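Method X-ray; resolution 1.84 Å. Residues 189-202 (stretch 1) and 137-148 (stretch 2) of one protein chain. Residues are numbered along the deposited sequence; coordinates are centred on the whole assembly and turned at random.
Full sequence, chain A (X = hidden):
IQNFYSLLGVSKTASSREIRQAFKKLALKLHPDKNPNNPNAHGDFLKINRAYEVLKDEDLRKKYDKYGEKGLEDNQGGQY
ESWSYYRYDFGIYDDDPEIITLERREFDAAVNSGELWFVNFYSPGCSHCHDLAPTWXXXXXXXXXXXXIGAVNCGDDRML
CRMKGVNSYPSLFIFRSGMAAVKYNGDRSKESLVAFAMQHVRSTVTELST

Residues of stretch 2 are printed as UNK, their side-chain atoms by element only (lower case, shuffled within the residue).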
ATOM      1  N   SER A 189     -10.446  13.168  13.872  1.00 20.79           N
ATOM      2  CA  SER A 189     -11.436  13.909  13.037  1.00 21.06           C
ATOM      3  C   SER A 189     -10.773  14.603  11.853  1.00 19.87           C
ATOM      4  O   SER A 189      -9.571  14.882  11.881  1.00 17.11           O
ATOM      5  CB  SER A 189     -12.267  14.892  13.876  1.00 22.19           C
ATOM      6  OG  SER A 189     -11.491  16.009  14.200  1.00 24.72           O
ATOM      7  N   LYS A 190     -11.520  14.850  10.772  1.00 19.48           N
ATOM      8  CA  LYS A 190     -10.901  15.558   9.657  1.00 19.51           C
ATOM      9  C   LYS A 190     -10.345  16.937  10.088  1.00 18.65           C
ATOM     10  O   LYS A 190      -9.230  17.299   9.711  1.00 17.34           O
ATOM     11  CB  LYS A 190     -11.850  15.735   8.471  1.00 19.44           C
ATOM     12  CG  LYS A 190     -11.181  16.548   7.340  1.00 24.24           C
ATOM     13  CD  LYS A 190     -12.181  17.065   6.340  1.00 28.27           C
ATOM     14  CE  LYS A 190     -13.360  17.756   7.030  1.00 35.98           C
ATOM     15  NZ  LYS A 190     -12.987  19.123   7.563  1.00 40.22           N
ATOM     16  N   GLU A 191     -11.090  17.656  10.932  1.00 21.04           N
ATOM     17  CA  GLU A 191     -10.624  19.002  11.340  1.00 23.06           C
ATOM     18  C   GLU A 191      -9.347  18.913  12.205  1.00 21.53           C
ATOM     19  O   GLU A 191      -8.416  19.718  12.040  1.00 21.68           O
ATOM     20  CB  GLU A 191     -11.754  19.856  11.932  1.00 25.81           C
ATOM     21  CG  GLU A 191     -13.032  19.814  11.050  1.00 29.33           C
ATOM     22  CD  GLU A 191     -14.069  18.670  11.423  1.00 36.19           C
ATOM     23  OE1 GLU A 191     -13.780  17.402  11.575  1.00 27.64           O
ATOM     24  OE2 GLU A 191     -15.247  19.090  11.553  1.00 43.76           O
ATOM     25  N   SER A 192      -9.271  17.898  13.061  1.00 21.14           N
ATOM     26  CA  SER A 192      -8.056  17.660  13.857  1.00 19.66           C
ATOM     27  C   SER A 192      -6.829  17.344  13.000  1.00 19.22           C
ATOM     28  O   SER A 192      -5.739  17.828  13.271  1.00 18.53           O
ATOM     29  CB  SER A 192      -8.273  16.519  14.861  1.00 20.00           C
ATOM     30  OG  SER A 192      -7.047  16.102  15.469  1.00 17.90           O
ATOM     31  N   LEU A 193      -7.009  16.497  11.984  1.00 17.04           N
ATOM     32  CA  LEU A 193      -5.912  16.147  11.050  1.00 16.45           C
ATOM     33  C   LEU A 193      -5.444  17.385  10.308  1.00 17.09           C
ATOM     34  O   LEU A 193      -4.236  17.664  10.245  1.00 17.70           O
ATOM     35  CB  LEU A 193      -6.376  15.052  10.082  1.00 15.92           C
ATOM     36  CG  LEU A 193      -6.593  13.684  10.757  1.00 14.17           C
ATOM     37  CD1 LEU A 193      -7.385  12.711   9.811  1.00 20.60           C
ATOM     38  CD2 LEU A 193      -5.256  12.983  11.106  1.00 21.04           C
ATOM     39  N   VAL A 194      -6.402  18.171   9.819  1.00 18.51           N
ATOM     40  CA  VAL A 194      -6.094  19.424   9.093  1.00 19.56           C
ATOM     41  C   VAL A 194      -5.313  20.402   9.980  1.00 20.69           C
ATOM     42  O   VAL A 194      -4.261  20.870   9.567  1.00 20.85           O
ATOM     43  CB  VAL A 194      -7.322  20.096   8.550  1.00 18.74           C
ATOM     44  CG1 VAL A 194      -6.964  21.489   7.992  1.00 19.69           C
ATOM     45  CG2 VAL A 194      -7.982  19.222   7.424  1.00 19.27           C
ATOM     46  N   ALA A 195      -5.791  20.617  11.221  1.00 21.53           N
ATOM     47  CA  ALA A 195      -5.153  21.554  12.181  1.00 22.10           C
ATOM     48  C   ALA A 195      -3.752  21.080  12.547  1.00 22.46           C
ATOM     49  O   ALA A 195      -2.817  21.871  12.698  1.00 21.55           O
ATOM     50  CB  ALA A 195      -5.990  21.684  13.420  1.00 22.20           C
ATOM     51  N   PHE A 196      -3.589  19.777  12.647  1.00 21.47           N
ATOM     52  CA  PHE A 196      -2.266  19.237  12.922  1.00 21.78           C
ATOM     53  C   PHE A 196      -1.331  19.398  11.727  1.00 21.06           C
ATOM     54  O   PHE A 196      -0.191  19.814  11.913  1.00 21.83           O
ATOM     55  CB  PHE A 196      -2.361  17.773  13.339  1.00 20.20           C
ATOM     56  CG  PHE A 196      -1.039  17.083  13.519  1.00 21.91           C
ATOM     57  CD1 PHE A 196      -0.342  17.159  14.724  1.00 23.60           C
ATOM     58  CD2 PHE A 196      -0.542  16.273  12.515  1.00 22.03           C
ATOM     59  CE1 PHE A 196       0.877  16.473  14.902  1.00 24.91           C
ATOM     60  CE2 PHE A 196       0.677  15.563  12.671  1.00 25.19           C
ATOM     61  CZ  PHE A 196       1.383  15.646  13.853  1.00 22.25           C
ATOM     62  N   ALA A 197      -1.786  19.004  10.538  1.00 19.47           N
ATOM     63  CA  ALA A 197      -0.961  19.082   9.353  1.00 21.59           C
ATOM     64  C   ALA A 197      -0.572  20.533   9.088  1.00 22.66           C
ATOM     65  O   ALA A 197       0.598  20.832   8.784  1.00 22.29           O
ATOM     66  CB  ALA A 197      -1.671  18.513   8.158  1.00 20.32           C
ATOM     67  N   MET A 198      -1.532  21.428   9.275  1.00 24.96           N
ATOM     68  CA  MET A 198      -1.313  22.833   8.964  1.00 27.09           C
ATOM     69  C   MET A 198      -0.360  23.510   9.937  1.00 28.40           C
ATOM     70  O   MET A 198       0.377  24.411   9.532  1.00 29.97           O
ATOM     71  CB  MET A 198      -2.634  23.588   8.937  1.00 28.03           C
ATOM     72  CG  MET A 198      -3.483  23.278   7.732  1.00 30.96           C
ATOM     73  SD  MET A 198      -2.662  23.560   6.166  1.00 36.44           S
ATOM     74  CE  MET A 198      -2.571  25.370   6.265  1.00 35.51           C
ATOM     75  N   GLN A 199      -0.342  23.132  11.215  1.00 28.18           N
ATOM     76  CA  GLN A 199       0.747  23.691  12.027  1.00 29.76           C
ATOM     77  C   GLN A 199       2.125  23.286  11.507  1.00 28.05           C
ATOM     78  O   GLN A 199       3.046  24.064  11.541  1.00 26.71           O
ATOM     79  CB  GLN A 199       0.590  23.459  13.542  1.00 31.27           C
ATOM     80  CG  GLN A 199       0.876  22.094  14.002  1.00 36.15           C
ATOM     81  CD  GLN A 199       0.411  21.888  15.438  1.00 40.32           C
ATOM     82  OE1 GLN A 199       1.227  21.804  16.342  1.00 43.23           O
ATOM     83  NE2 GLN A 199      -0.911  21.823  15.649  1.00 42.18           N
ATOM     84  N   HIS A 200       2.262  22.075  10.967  1.00 26.80           N
ATOM     85  CA  HIS A 200       3.560  21.666  10.501  1.00 26.66           C
ATOM     86  C   HIS A 200       3.899  22.318   9.165  1.00 27.57           C
ATOM     87  O   HIS A 200       5.071  22.610   8.898  1.00 28.77           O
ATOM     88  CB  HIS A 200       3.647  20.121  10.431  1.00 25.90           C
ATOM     89  CG  HIS A 200       3.854  19.491  11.770  1.00 25.98           C
ATOM     90  ND1 HIS A 200       2.808  19.103  12.573  1.00 27.69           N
ATOM     91  CD2 HIS A 200       4.979  19.266  12.484  1.00 25.68           C
ATOM     92  CE1 HIS A 200       3.281  18.652  13.724  1.00 27.70           C
ATOM     93  NE2 HIS A 200       4.596  18.715  13.684  1.00 30.15           N
ATOM     94  N   VAL A 201       2.892  22.518   8.316  1.00 27.03           N
ATOM     95  CA  VAL A 201       3.082  23.223   7.033  1.00 27.75           C
ATOM     96  C   VAL A 201       3.597  24.656   7.326  1.00 30.94           C
ATOM     97  O   VAL A 201       4.582  25.099   6.710  1.00 30.69           O
ATOM     98  CB  VAL A 201       1.766  23.308   6.206  1.00 26.63           C
ATOM     99  CG1 VAL A 201       1.882  24.344   5.090  1.00 26.81           C
ATOM    100  CG2 VAL A 201       1.367  21.911   5.616  1.00 23.22           C
ATOM    101  N   ARG A 202       2.933  25.332   8.274  1.00 33.32           N
ATOM    102  CA  ARG A 202       3.274  26.699   8.719  1.00 38.76           C
ATOM    103  C   ARG A 202       4.687  26.812   9.261  1.00 41.26           C
ATOM    104  O   ARG A 202       5.421  27.726   8.885  1.00 42.25           O
ATOM    105  CB  ARG A 202       2.338  27.165   9.823  1.00 39.25           C
ATOM    106  CG  ARG A 202       0.941  27.474   9.384  1.00 42.76           C
ATOM    107  CD  ARG A 202       0.152  27.848  10.625  1.00 49.50           C
ATOM    108  NE  ARG A 202       0.555  29.170  11.094  1.00 53.83           N
ATOM    109  CZ  ARG A 202       0.332  30.281  10.404  1.00 56.32           C
ATOM    110  NH1 ARG A 202      -0.277  30.208   9.215  1.00 55.11           N
ATOM    111  NH2 ARG A 202       0.723  31.451  10.886  1.00 57.47           N
ATOM    112  N   UNK A 137      -8.964   9.977   3.520  1.00 13.17           N
ATOM    113  CA  UNK A 137      -9.217  10.375   2.131  1.00 14.11           C
ATOM    114  C   UNK A 137      -9.774  11.811   2.035  1.00 15.66           C
ATOM    115  O   UNK A 137      -9.347  12.580   1.181  1.00 15.16           O
ATOM    116  c   UNK A 137      -9.794   8.011   1.299  1.00 12.35           C
ATOM    117  c   UNK A 137     -10.971   7.181   0.792  1.00 16.91           C
ATOM    118  n   UNK A 137     -12.017   4.903   2.100  1.00 15.98           N
ATOM    119  n   UNK A 137     -10.479   5.818   0.630  1.00 15.11           N
ATOM    120  c   UNK A 137     -10.260   9.458   1.491  1.00 14.99           C
ATOM    121  n   UNK A 137     -10.339   3.585   1.131  1.00 19.06           N
ATOM    122  c   UNK A 137     -10.936   4.774   1.303  1.00 21.27           C
ATOM    123  N   UNK A 138     -10.728  12.159   2.922  1.00 17.30           N
ATOM    124  CA  UNK A 138     -11.338  13.497   2.909  1.00 18.62           C
ATOM    125  C   UNK A 138     -10.286  14.552   3.297  1.00 18.38           C
ATOM    126  O   UNK A 138     -10.199  15.643   2.684  1.00 16.55           O
ATOM    127  o   UNK A 138     -15.252  15.961   4.712  1.00 33.35           O
ATOM    128  c   UNK A 138     -14.349  15.124   4.970  1.00 34.16           C
ATOM    129  o   UNK A 138     -14.318  14.432   6.034  1.00 33.85           O
ATOM    130  c   UNK A 138     -12.565  13.560   3.862  1.00 21.00           C
ATOM    131  c   UNK A 138     -13.193  14.986   3.939  1.00 27.61           C
ATOM    132  N   UNK A 139      -9.474  14.208   4.295  1.00 15.71           N
ATOM    133  CA  UNK A 139      -8.394  15.093   4.735  1.00 16.47           C
ATOM    134  C   UNK A 139      -7.393  15.326   3.583  1.00 14.93           C
ATOM    135  O   UNK A 139      -6.970  16.476   3.316  1.00 15.35           O
ATOM    136  c   UNK A 139      -3.715  15.744   6.656  1.00 17.70           C
ATOM    137  c   UNK A 139      -6.064  16.177   6.636  1.00 16.34           C
ATOM    138  c   UNK A 139      -3.964  14.441   6.215  1.00 17.73           C
ATOM    139  c   UNK A 139      -7.722  14.439   5.959  1.00 17.48           C
ATOM    140  c   UNK A 139      -6.323  14.889   6.204  1.00 17.95           C
ATOM    141  c   UNK A 139      -4.751  16.588   6.873  1.00 18.97           C
ATOM    142  c   UNK A 139      -5.263  14.027   6.014  1.00 18.30           C
ATOM    143  N   UNK A 140      -6.991  14.234   2.918  1.00 14.40           N
ATOM    144  CA  UNK A 140      -6.010  14.340   1.825  1.00 13.70           C
ATOM    145  C   UNK A 140      -6.508  15.252   0.698  1.00 14.86           C
ATOM    146  O   UNK A 140      -5.732  16.023   0.112  1.00 15.85           O
ATOM    147  c   UNK A 140      -5.590  12.914   1.260  1.00 12.27           C
ATOM    148  N   UNK A 141      -7.805  15.243   0.433  1.00 14.48           N
ATOM    149  CA  UNK A 141      -8.349  16.184  -0.550  1.00 16.98           C
ATOM    150  C   UNK A 141      -8.277  17.603  -0.066  1.00 17.12           C
ATOM    151  O   UNK A 141      -8.000  18.517  -0.847  1.00 15.52           O
ATOM    152  c   UNK A 141      -9.975  14.515  -1.471  1.00 21.01           C
ATOM    153  c   UNK A 141     -11.340  14.107  -1.168  1.00 29.25           C
ATOM    154  n   UNK A 141     -12.034  12.541  -2.592  1.00 33.30           N
ATOM    155  c   UNK A 141      -9.800  15.878  -0.831  1.00 17.74           C
ATOM    156  c   UNK A 141     -12.109  13.983  -2.393  1.00 33.38           C
ATOM    157  N   UNK A 142      -8.543  17.785   1.218  1.00 16.22           N
ATOM    158  CA  UNK A 142      -8.615  19.159   1.744  1.00 18.13           C
ATOM    159  C   UNK A 142      -7.267  19.866   1.723  1.00 17.62           C
ATOM    160  O   UNK A 142      -7.180  21.047   1.363  1.00 18.20           O
ATOM    161  c   UNK A 142      -9.201  20.491   3.794  1.00 25.85           C
ATOM    162  o   UNK A 142     -11.298  19.854   4.799  1.00 39.90           O
ATOM    163  c   UNK A 142     -10.385  20.722   4.717  1.00 34.86           C
ATOM    164  o   UNK A 142     -10.371  21.768   5.389  1.00 38.69           O
ATOM    165  c   UNK A 142      -9.210  19.149   3.159  1.00 19.70           C
ATOM    166  N   UNK A 143      -6.211  19.133   2.065  1.00 16.08           N
ATOM    167  CA  UNK A 143      -4.862  19.668   2.099  1.00 17.20           C
ATOM    168  C   UNK A 143      -4.039  19.340   0.859  1.00 16.73           C
ATOM    169  O   UNK A 143      -2.809  19.487   0.865  1.00 15.92           O
ATOM    170  c   UNK A 143      -3.884  17.661   3.382  1.00 14.21           C
ATOM    171  c   UNK A 143      -4.074  19.179   3.374  1.00 16.31           C
ATOM    172  c   UNK A 143      -4.729  19.676   4.669  1.00 15.35           C
ATOM    173  N   UNK A 144      -4.698  18.884  -0.205  1.00 16.77           N
ATOM    174  CA  UNK A 144      -3.967  18.510  -1.416  1.00 16.14           C
ATOM    175  C   UNK A 144      -3.008  19.599  -1.902  1.00 16.08           C
ATOM    176  O   UNK A 144      -3.420  20.722  -2.167  1.00 16.93           O
ATOM    177  c   UNK A 144      -5.000  18.156  -2.515  1.00 15.83           C
ATOM    178  o   UNK A 144      -5.001  17.534  -4.800  1.00 20.67           O
ATOM    179  o   UNK A 144      -3.292  16.852  -3.576  1.00 22.48           O
ATOM    180  c   UNK A 144      -4.377  17.478  -3.711  1.00 20.18           C
ATOM    181  N   UNK A 145      -1.726  19.249  -2.032  1.00 15.81           N
ATOM    182  CA  UNK A 145      -0.710  20.131  -2.588  1.00 15.57           C
ATOM    183  C   UNK A 145      -0.039  20.973  -1.511  1.00 17.89           C
ATOM    184  O   UNK A 145       0.977  21.640  -1.790  1.00 18.59           O
ATOM    185  N   UNK A 146      -0.580  20.961  -0.292  1.00 15.33           N
ATOM    186  CA  UNK A 146      -0.007  21.805   0.778  1.00 18.16           C
ATOM    187  C   UNK A 146       1.103  21.095   1.520  1.00 17.87           C
ATOM    188  O   UNK A 146       1.988  21.733   2.087  1.00 20.03           O
ATOM    189  c   UNK A 146      -1.075  22.259   1.756  1.00 18.85           C
ATOM    190  c   UNK A 146      -3.259  23.348   1.990  1.00 20.05           C
ATOM    191  c   UNK A 146      -1.626  24.324   0.372  1.00 22.51           C
ATOM    192  c   UNK A 146      -2.169  23.012   0.995  1.00 20.36           C
ATOM    193  N   UNK A 147       0.994  19.770   1.562  1.00 15.84           N
ATOM    194  CA  UNK A 147       2.031  18.864   2.009  1.00 16.66           C
ATOM    195  C   UNK A 147       1.744  17.513   1.364  1.00 16.58           C
ATOM    196  O   UNK A 147       0.703  17.325   0.678  1.00 16.98           O
ATOM    197  c   UNK A 147       2.051  18.738   3.560  1.00 15.96           C
ATOM    198  c   UNK A 147      -0.444  18.767   4.191  1.00 16.53           C
ATOM    199  c   UNK A 147       1.324  17.510   5.663  1.00 16.59           C
ATOM    200  c   UNK A 147       0.898  17.973   4.206  1.00 14.91           C
ATOM    201  N   UNK A 148       2.663  16.569   1.547  1.00 16.39           N
ATOM    202  CA  UNK A 148       2.491  15.264   0.920  1.00 15.02           C
ATOM    203  C   UNK A 148       1.833  14.304   1.890  1.00 15.58           C
ATOM    204  O   UNK A 148       2.248  14.167   3.064  1.00 15.13           O
ATOM    205  c   UNK A 148       4.278  15.890  -1.658  1.00 23.65           C
ATOM    206  c   UNK A 148       3.842  14.664   0.493  1.00 15.67           C
ATOM    207  c   UNK A 148       4.734  15.624  -0.248  1.00 16.95           C
ATOM    208  n   UNK A 148       6.083  14.382  -3.452  1.00 24.85           N
ATOM    209  c   UNK A 148       4.795  14.105  -3.363  1.00 23.39           C
ATOM    210  n   UNK A 148       3.967  14.763  -2.549  1.00 23.63           N
ATOM    211  n   UNK A 148       4.294  13.157  -4.171  1.00 21.33           N
TER

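Position 137 carries three carbons, a nitrogen, then a carbon bearing two further nitrogens: a guanidinium, hence arginine. Arg 137 is out of reach of stretch 1 and is hydrogen-bonded elsewhere in the structure. Position 138 has three carbons, the third bearing two oxygens, a glutamate. Its carboxylate carbon CD lies 3.2 Å from Lys 190 CD, so Glu 138 packs against the lysine's aliphatic part.

Position 139 shows one carbon and a ring of six carbons without oxygen, which fixes phenylalanine. CA-to-CB points sideways, but with chi1 at 157° the ring end of Phe 139 comes nearer and sits as a knob among Lys 190, Leu 193, Val 194 and Ala 197. Leu 193 CB stands over one face, 3.9 Å from the centroid of the Phe 139 ring and 22° off the normal, a CH-pi contact. At the edge, Val 194 CG2 is 3.7 Å from Phe 139 CD1 and Ala 197 CB is 3.8 Å from Phe 139 CZ.

Position 140, with a single carbon, is alanine, out of reach of stretch 1. Position 141, four carbons in a row ending in nitrogen, is lysine, also out of reach. Position 142 again has three carbons, the third with two oxygens: glutamate. Glu 142 OE1 accepts a weak hydrogen bond from Lys 190 NZ at 3.3 Å, part of a salt bridge.

Position 143 has one carbon carrying two more, the beta-branched pattern of valine. Val 143 CG1 approaches Val 194 CG2 at 4.3 Å, and this residue is the first to leave helical phi/psi. Position 144, two carbons with two oxygens on the second, matches aspartate and touches nothing on stretch 1. Position 145 has no side-chain atoms. At phi/psi 90/-10 a CB would jam against the preceding carbonyl O, so glycine is called for.

Position 146 has four carbons forked at the second, a leucine; Leu 146 CD1 lies 4.2 Å from Met 198 SD. Position 147 repeats that fork and is also leucine: Leu 147 CD1 is 4.0 Å from Ala 197 CB, and Leu 147 CB is 3.8 Å from Val 201 CG2. Position 148 repeats the guanidinium pattern, and Arg 148 is out of reach.

The contact buries 580 Å², both sides summed. The helix axes approach to 9.4 Å at 42°, with the Phe 139 ring inserted between side chains of stretch 1. After Val 143 leaves helical phi/psi, Leu 146 and Leu 147 continue the apolar packing along Ala 197, Met 198 and Val 201, while the salt bridge adds a polar tie near the other end.

Stretch 2, residues 137-148: REFAKEVDGLLR
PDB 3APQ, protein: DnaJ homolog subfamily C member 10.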